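PDB 4XJW: sialidase B from Streptococcus pneumoniae serotype 4, which cleaves the alpha-glycosidic linkages of terminal sialic acids in oligosaccharides, glycoproteins and glycolipids, acting as an intramolecular trans-sialidase of glycosyl hydrolase family 33. Local coordinates for residues A[120-125]-A[177-182]; A[507-510]-A[514-517]; A[528-531]-A[536-539]. The protein carries 1 engineered substitution. All coordinates share one frame; numbering follows the deposited sequence.

Interaction 1 of 3, residues A[120-125]-A[177-182]; sequences TMYVNG and ISDQEV
A single aromatic ring, that of Y122, carries almost the whole contact, taking a methyl group over one face and a carboxylate at its hydroxyl end. The methyl is V182 CG1, which stands 3.7 Å from the centroid of the Y122 ring and 9° off the ring normal, a CH-pi contact placed nearly over the middle of the ring. The second branch of the valine reaches further along the same ring, with V182 CG2 3.8 Å from Y122 CE1. At the far end Y122 OH donates to D179 OD1 at 2.7 Å, which accepts through its anti lone pair, the one directed away from OD2; ring and carboxylate planes are turned 44° apart. With CG anti to the backbone N (chi1 -165°), the D179 side chain swings out to meet the phenol. Both segments belong to the N-terminal domain, of the concanavalin-like clan, where strand 118-123 pairs with strands 102-113 and 126-132 and the one-turn helix 179-182 lays V182 over one face of the Y122 ring. That turn starts in a capping box: E181 N donates to S178 OG at 3.0 Å, and S178 N returns a bond to E181 OE1, also at 3.0 Å. V182 N closes the turn on S178 O at 2.9 Å. D179 and V182, three residues apart and so close together on the helical turn, both reach Y122, V182 with its methyls and D179 with its carboxylate. V109 and E127 on the neighbouring strands touch the Y122 side chain, and a bound dimethyl sulfoxide lies about 3 Å from the side chain of D179.

Interaction 2 of 3, residues A[507-510]-A[514-517]; sequences VELR and IRTF
V507 meets R515 as a hydrogen-bonded antiparallel pair: V507 N donates to R515 O and R515 N to V507 O, each at 2.9 Å. The same V507 O also receives a CA-H...O contact from I514 CA at 3.4 Å. On the face of the sheet shared with R515, V507 CG2 lies between the backbone N and carbonyl carbon (CG1 being anti to the carbonyl carbon, chi1 -58°) and reaches F517 CE2 at 3.9 Å, at the edge of that ring. E508 follows, a non-hydrogen-bonded partner of I514, with E508 CA 4.4 Å from I514 CA. Its carboxylate turns to the backbone N atoms of G512, in the hairpin turn, and K461, a residue of the inhibitor pocket. L509 then lays CD1 over the guanidinium of R515, 3.8 Å from CZ and centred on one face. Closer to the backbone, R515 CG lies over one face of the F517 ring, offset toward the rim; beyond it the chain bends at chi3 (-57°). Strands 504-510 and 513-518 thus form a beta hairpin in one four-stranded sheet of the sialidase propeller. The R515 guanidinium is buried, and its N-H groups are used at its periphery: NE bonds T529 OG1 and NH1 bonds D596 O. A leucine methyl can therefore occupy the face without displacing a polar partner, and the cation joins apolar packing to hydrogen bonding.

Interaction 3 of 3, residues A[528-531]-A[536-539]; sequences MTSR and TWSK
S538 grips T529 through two bonds within BNR 4, the Asp-box repeat that spans residues 528-539 in the beta-propeller part of the sialidase. A side-chain hydroxyl, rather than a carbonyl, receives the strand N-H here: T529 N donates to S538 OG at 2.9 Å with an N-H...O angle of 163°. S538 N in turn donates to T529 O, also at 2.9 Å. S538 OG is placed between the backbone N and the carbonyl carbon (chi1 74°), and it donates to K539 O at 2.8 Å, so this oxygen both accepts and donates. S530 OG lies 2.8 Å from T536 O. A water bridges the two segments, accepting from R531 N at 2.8 Å and donating to T536 OG1 at 3.1 Å. Other polar ends are satisfied from outside the two segments: S530 OG accepts from G534 N, which ties strand 526-530 to the turn, T536 OG1 is hydrogen-bonded to D532 OD2, and the R531 guanidinium is committed to a salt bridge with D596. W537 lies against the strand, with Y478 stacked on its ring. M528 crosses the tryptophan at about a right angle, its sulfur meeting the ring obliquely in a Met-aromatic contact, with M528 SD 3.7 Å from W537 CE3. S530 CB sits squarely over the six-membered ring of W537, 3.5 Å from its centroid and 7° off the normal.

Overall arrangement
The three contacts follow one another along the chain. Interaction 1 belongs to the N-terminal concanavalin-like domain, on the opposite side of the chain's centre from the other two; its centre is about 45 Å from that of interaction 2 and about 52 Å from that of interaction 3. Interactions 2 and 3 lie about 10 Å apart, centre to centre, in the BNR repeat-like region. They share the four-stranded antiparallel sheet in which strands 513-518 and 526-530 are neighbours, with a probable hydrogen bond from S530 N to I514 O at 2.8 Å. The hairpin and the Asp-box repeat thus meet in one propeller sheet, whereas interaction 1 joins strand and helix within a separate domain.

Interaction 1 of 3, residues A[120-125]-A[177-182]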
loop_
_atom_site.group_PDB
_atom_site.type_symbol
_atom_site.label_atom_id
_atom_site.label_comp_id
_atom_site.label_asym_id
_atom_site.label_seq_id
_atom_site.Cartn_x
_atom_site.Cartn_y
_atom_site.Cartn_z
ATOM N N THR A 120 11.740 6.559 20.692
ATOM C CA THR A 120 10.733 6.692 19.645
ATOM C C THR A 120 11.181 7.688 18.590
ATOM O O THR A 120 11.606 8.794 18.926
ATOM C CB THR A 120 9.407 7.209 20.236
ATOM O OG1 THR A 120 8.977 6.340 21.293
ATOM C CG2 THR A 120 8.309 7.278 19.168
ATOM N N MET A 121 11.056 7.312 17.318
ATOM C CA MET A 121 11.441 8.183 16.209
ATOM C C MET A 121 10.238 8.562 15.357
ATOM O O MET A 121 9.466 7.687 14.956
ATOM C CB MET A 121 12.450 7.474 15.321
ATOM C CG MET A 121 12.843 8.277 14.084
ATOM S SD MET A 121 13.943 9.660 14.488
ATOM C CE MET A 121 15.448 8.740 14.761
ATOM N N TYR A 122 10.087 9.856 15.084
ATOM C CA TYR A 122 9.068 10.333 14.148
ATOM C C TYR A 122 9.770 11.034 13.003
ATOM O O TYR A 122 10.711 11.782 13.217
ATOM C CB TYR A 122 8.139 11.350 14.812
ATOM C CG TYR A 122 7.482 10.925 16.106
ATOM C CD1 TYR A 122 8.132 11.087 17.319
ATOM C CD2 TYR A 122 6.191 10.403 16.113
ATOM C CE1 TYR A 122 7.522 10.724 18.515
ATOM C CE2 TYR A 122 5.566 10.047 17.294
ATOM C CZ TYR A 122 6.245 10.203 18.492
ATOM O OH TYR A 122 5.638 9.849 19.671
ATOM N N VAL A 123 9.318 10.799 11.779
ATOM C CA VAL A 123 9.797 11.607 10.670
ATOM C C VAL A 123 8.588 12.050 9.877
ATOM O O VAL A 123 7.740 11.221 9.558
ATOM C CB VAL A 123 10.757 10.821 9.760
ATOM C CG1 VAL A 123 11.223 11.712 8.624
ATOM C CG2 VAL A 123 11.954 10.309 10.550
ATOM N N ASN A 124 8.495 13.353 9.599
ATOM C CA ASN A 124 7.385 13.913 8.835
ATOM C C ASN A 124 6.015 13.599 9.437
ATOM O O ASN A 124 5.037 13.374 8.721
ATOM C CB ASN A 124 7.504 13.521 7.358
ATOM C CG ASN A 124 8.773 14.060 6.747
ATOM O OD1 ASN A 124 9.271 15.089 7.194
ATOM N ND2 ASN A 124 9.315 13.379 5.753
ATOM N N GLY A 125 5.969 13.583 10.766
ATOM C CA GLY A 125 4.726 13.390 11.480
ATOM C C GLY A 125 4.273 11.949 11.539
ATOM O O GLY A 125 3.115 11.665 11.846
ATOM N N ILE A 177 9.399 14.681 25.280
ATOM C CA ILE A 177 8.111 15.315 25.003
ATOM C C ILE A 177 7.054 14.278 24.623
ATOM O O ILE A 177 7.359 13.251 24.005
ATOM C CB ILE A 177 8.191 16.435 23.934
ATOM C CG1 ILE A 177 8.448 15.866 22.539
ATOM C CG2 ILE A 177 9.228 17.498 24.326
ATOM C CD1 ILE A 177 8.282 16.904 21.439
ATOM N N SER A 178 5.813 14.550 25.010
ATOM C CA SER A 178 4.711 13.621 24.797
ATOM C C SER A 178 4.332 13.520 23.331
ATOM O O SER A 178 4.652 14.404 22.531
ATOM C CB SER A 178 3.481 14.071 25.579
ATOM O OG SER A 178 2.968 15.279 25.041
ATOM N N ASP A 179 3.639 12.437 22.989
ATOM C CA ASP A 179 3.107 12.253 21.643
ATOM C C ASP A 179 2.243 13.453 21.246
ATOM O O ASP A 179 2.326 13.938 20.116
ATOM C CB ASP A 179 2.300 10.955 21.572
ATOM C CG ASP A 179 2.022 10.515 20.145
ATOM O OD1 ASP A 179 2.961 10.020 19.483
ATOM O OD2 ASP A 179 0.867 10.655 19.693
ATOM N N GLN A 180 1.435 13.936 22.187
ATOM C CA GLN A 180 0.620 15.132 21.976
ATOM C C GLN A 180 1.488 16.330 21.605
ATOM O O GLN A 180 1.208 17.038 20.631
ATOM C CB GLN A 180 -0.192 15.450 23.236
ATOM C CG GLN A 180 -1.042 16.711 23.134
ATOM C CD GLN A 180 -2.108 16.791 24.218
ATOM O OE1 GLN A 180 -2.233 15.894 25.054
ATOM N NE2 GLN A 180 -2.888 17.868 24.203
ATOM N N GLU A 181 2.550 16.550 22.374
ATOM C CA GLU A 181 3.468 17.648 22.083
ATOM C C GLU A 181 4.086 17.492 20.694
ATOM O O GLU A 181 4.125 18.452 19.921
ATOM C CB GLU A 181 4.555 17.767 23.158
ATOM C CG GLU A 181 4.106 18.489 24.433
ATOM C CD GLU A 181 5.164 18.455 25.527
ATOM O OE1 GLU A 181 5.553 17.345 25.945
ATOM O OE2 GLU A 181 5.605 19.536 25.962
ATOM N N VAL A 182 4.547 16.281 20.379
ATOM C CA VAL A 182 5.127 15.994 19.068
ATOM C C VAL A 182 4.187 16.410 17.937
ATOM O O VAL A 182 4.620 16.986 16.942
ATOM C CB VAL A 182 5.475 14.490 18.919
ATOM C CG1 VAL A 182 5.981 14.188 17.515
ATOM C CG2 VAL A 182 6.505 14.070 19.962
#

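Interaction 2 of 3, residues A[507-510]-A[514-517]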
loop_
_atom_site.group_PDB
_atom_site.type_symbol
_atom_site.label_atom_id
_atom_site.label_comp_id
_atom_site.label_asym_id
_atom_site.label_seq_id
_atom_site.Cartn_x
_atom_site.Cartn_y
_atom_site.Cartn_z
ATOM N N VAL A 507 -6.635 3.350 -20.921
ATOM C CA VAL A 507 -7.008 4.725 -21.222
ATOM C C VAL A 507 -7.759 4.718 -22.543
ATOM O O VAL A 507 -7.473 3.895 -23.418
ATOM C CB VAL A 507 -5.781 5.668 -21.327
ATOM C CG1 VAL A 507 -4.985 5.655 -20.041
ATOM C CG2 VAL A 507 -4.890 5.282 -22.504
ATOM N N GLU A 508 -8.741 5.604 -22.678
ATOM C CA GLU A 508 -9.439 5.771 -23.955
ATOM C C GLU A 508 -8.734 6.885 -24.734
ATOM O O GLU A 508 -8.845 8.062 -24.386
ATOM C CB GLU A 508 -10.940 6.083 -23.761
ATOM C CG GLU A 508 -11.737 5.892 -25.061
ATOM C CD GLU A 508 -13.234 6.048 -24.899
ATOM O OE1 GLU A 508 -13.676 6.482 -23.815
ATOM O OE2 GLU A 508 -13.965 5.732 -25.866
ATOM N N LEU A 509 -7.976 6.515 -25.764
ATOM C CA LEU A 509 -7.223 7.502 -26.548
ATOM C C LEU A 509 -8.134 8.444 -27.316
ATOM O O LEU A 509 -7.869 9.641 -27.412
ATOM C CB LEU A 509 -6.280 6.814 -27.540
ATOM C CG LEU A 509 -5.087 6.061 -26.957
ATOM C CD1 LEU A 509 -4.227 5.509 -28.070
ATOM C CD2 LEU A 509 -4.280 6.969 -26.041
ATOM N N ARG A 510 -9.177 7.871 -27.901
ATOM C CA ARG A 510 -10.218 8.614 -28.594
ATOM C C ARG A 510 -11.423 7.685 -28.645
ATOM O O ARG A 510 -11.340 6.552 -28.197
ATOM C CB ARG A 510 -9.761 9.013 -29.998
ATOM C CG ARG A 510 -9.219 7.866 -30.834
ATOM C CD ARG A 510 -8.834 8.333 -32.232
ATOM N NE ARG A 510 -8.220 7.273 -33.034
ATOM C CZ ARG A 510 -8.865 6.567 -33.960
ATOM N NH1 ARG A 510 -10.146 6.810 -34.210
ATOM N NH2 ARG A 510 -8.224 5.630 -34.644
ATOM N N ILE A 514 -9.168 2.009 -27.119
ATOM C CA ILE A 514 -8.622 1.817 -25.786
ATOM C C ILE A 514 -7.188 1.323 -25.879
ATOM O O ILE A 514 -6.904 0.346 -26.584
ATOM C CB ILE A 514 -9.428 0.769 -25.012
ATOM C CG1 ILE A 514 -10.909 1.135 -24.955
ATOM C CG2 ILE A 514 -8.881 0.598 -23.595
ATOM C CD1 ILE A 514 -11.789 -0.012 -24.479
ATOM N N ARG A 515 -6.272 1.986 -25.183
ATOM C CA ARG A 515 -4.944 1.406 -25.038
ATOM C C ARG A 515 -4.745 0.914 -23.615
ATOM O O ARG A 515 -5.017 1.630 -22.656
ATOM C CB ARG A 515 -3.829 2.360 -25.427
ATOM C CG ARG A 515 -2.449 1.693 -25.291
ATOM C CD ARG A 515 -1.455 2.249 -26.261
ATOM N NE ARG A 515 -1.937 2.105 -27.624
ATOM C CZ ARG A 515 -1.523 2.858 -28.632
ATOM N NH1 ARG A 515 -0.610 3.792 -28.422
ATOM N NH2 ARG A 515 -2.032 2.686 -29.843
ATOM N N THR A 516 -4.290 -0.334 -23.502
ATOM C CA THR A 516 -4.027 -0.965 -22.212
ATOM C C THR A 516 -2.529 -1.062 -22.000
ATOM O O THR A 516 -1.831 -1.592 -22.855
ATOM C CB THR A 516 -4.631 -2.362 -22.178
ATOM O OG1 THR A 516 -6.044 -2.282 -22.416
ATOM C CG2 THR A 516 -4.387 -3.020 -20.831
ATOM N N PHE A 517 -2.040 -0.540 -20.874
ATOM C CA PHE A 517 -0.634 -0.662 -20.489
ATOM C C PHE A 517 -0.530 -1.714 -19.404
ATOM O O PHE A 517 -1.326 -1.722 -18.463
ATOM C CB PHE A 517 -0.093 0.678 -19.980
ATOM C CG PHE A 517 -0.205 1.790 -20.986
ATOM C CD1 PHE A 517 0.764 1.961 -21.970
ATOM C CD2 PHE A 517 -1.288 2.645 -20.965
ATOM C CE1 PHE A 517 0.665 2.976 -22.894
ATOM C CE2 PHE A 517 -1.401 3.667 -21.899
ATOM C CZ PHE A 517 -0.428 3.832 -22.866
#

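Interaction 3 of 3, residues A[528-531]-A[536-539]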
loop_
_atom_site.group_PDB
_atom_site.type_symbol
_atom_site.label_atom_id
_atom_site.label_comp_id
_atom_site.label_asym_id
_atom_site.label_seq_id
_atom_site.Cartn_x
_atom_site.Cartn_y
_atom_site.Cartn_z
ATOM N N MET A 528 -1.375 -3.017 -25.572
ATOM C CA MET A 528 -2.187 -3.489 -26.679
ATOM C C MET A 528 -3.303 -2.480 -26.874
ATOM O O MET A 528 -3.573 -1.663 -25.988
ATOM C CB MET A 528 -2.771 -4.877 -26.405
ATOM C CG MET A 528 -3.586 -4.997 -25.122
ATOM S SD MET A 528 -4.478 -6.565 -24.950
ATOM C CE MET A 528 -3.117 -7.711 -24.743
ATOM N N THR A 529 -3.968 -2.546 -28.022
ATOM C CA THR A 529 -4.995 -1.570 -28.376
ATOM C C THR A 529 -6.254 -2.251 -28.881
ATOM O O THR A 529 -6.182 -3.238 -29.633
ATOM C CB THR A 529 -4.487 -0.622 -29.472
ATOM O OG1 THR A 529 -3.252 -0.023 -29.063
ATOM C CG2 THR A 529 -5.514 0.478 -29.796
ATOM N N SER A 530 -7.405 -1.719 -28.470
ATOM C CA SER A 530 -8.689 -2.110 -29.041
ATOM C C SER A 530 -9.260 -0.910 -29.789
ATOM O O SER A 530 -9.119 0.224 -29.339
ATOM C CB SER A 530 -9.663 -2.548 -27.947
ATOM O OG SER A 530 -10.957 -2.796 -28.480
ATOM N N ARG A 531 -9.905 -1.165 -30.923
ATOM C CA ARG A 531 -10.522 -0.103 -31.718
ATOM C C ARG A 531 -12.007 -0.372 -31.912
ATOM O O ARG A 531 -12.642 0.182 -32.820
ATOM C CB ARG A 531 -9.810 0.022 -33.065
ATOM C CG ARG A 531 -8.355 0.424 -32.936
ATOM C CD ARG A 531 -7.642 0.496 -34.271
ATOM N NE ARG A 531 -6.283 1.003 -34.103
ATOM C CZ ARG A 531 -5.988 2.291 -33.946
ATOM N NH1 ARG A 531 -6.953 3.201 -33.934
ATOM N NH2 ARG A 531 -4.727 2.672 -33.788
ATOM N N THR A 536 -12.367 -6.643 -29.263
ATOM C CA THR A 536 -11.187 -7.333 -29.769
ATOM C C THR A 536 -9.913 -6.536 -29.498
ATOM O O THR A 536 -9.964 -5.318 -29.308
ATOM C CB THR A 536 -11.295 -7.641 -31.298
ATOM O OG1 THR A 536 -11.266 -6.423 -32.045
ATOM C CG2 THR A 536 -12.562 -8.417 -31.624
ATOM N N TRP A 537 -8.775 -7.230 -29.499
ATOM C CA TRP A 537 -7.493 -6.653 -29.085
ATOM C C TRP A 537 -6.342 -6.951 -30.028
ATOM O O TRP A 537 -6.267 -8.024 -30.631
ATOM C CB TRP A 537 -7.132 -7.120 -27.668
ATOM C CG TRP A 537 -8.152 -6.621 -26.707
ATOM C CD1 TRP A 537 -9.305 -7.237 -26.357
ATOM C CD2 TRP A 537 -8.131 -5.366 -26.020
ATOM N NE1 TRP A 537 -10.027 -6.432 -25.485
ATOM C CE2 TRP A 537 -9.309 -5.283 -25.252
ATOM C CE3 TRP A 537 -7.218 -4.303 -25.968
ATOM C CZ2 TRP A 537 -9.605 -4.186 -24.441
ATOM C CZ3 TRP A 537 -7.510 -3.206 -25.149
ATOM C CH2 TRP A 537 -8.694 -3.163 -24.406
ATOM N N SER A 538 -5.433 -5.994 -30.132
ATOM C CA SER A 538 -4.281 -6.113 -31.019
ATOM C C SER A 538 -3.180 -6.994 -30.438
ATOM O O SER A 538 -3.234 -7.419 -29.274
ATOM C CB SER A 538 -3.692 -4.736 -31.259
ATOM O OG SER A 538 -2.995 -4.308 -30.099
ATOM N N LYS A 539 -2.157 -7.257 -31.245
ATOM C CA LYS A 539 -0.951 -7.862 -30.719
ATOM C C LYS A 539 -0.292 -6.930 -29.699
ATOM O O LYS A 539 -0.655 -5.746 -29.571
ATOM C CB LYS A 539 0.036 -8.208 -31.838
ATOM C CG LYS A 539 -0.539 -9.088 -32.930
ATOM C CD LYS A 539 -1.188 -10.344 -32.369
ATOM C CE LYS A 539 -0.990 -11.507 -33.323
ATOM N NZ LYS A 539 -1.095 -11.033 -34.733
HETATM O O HOH W 1 -9.822 -3.687 -32.177
#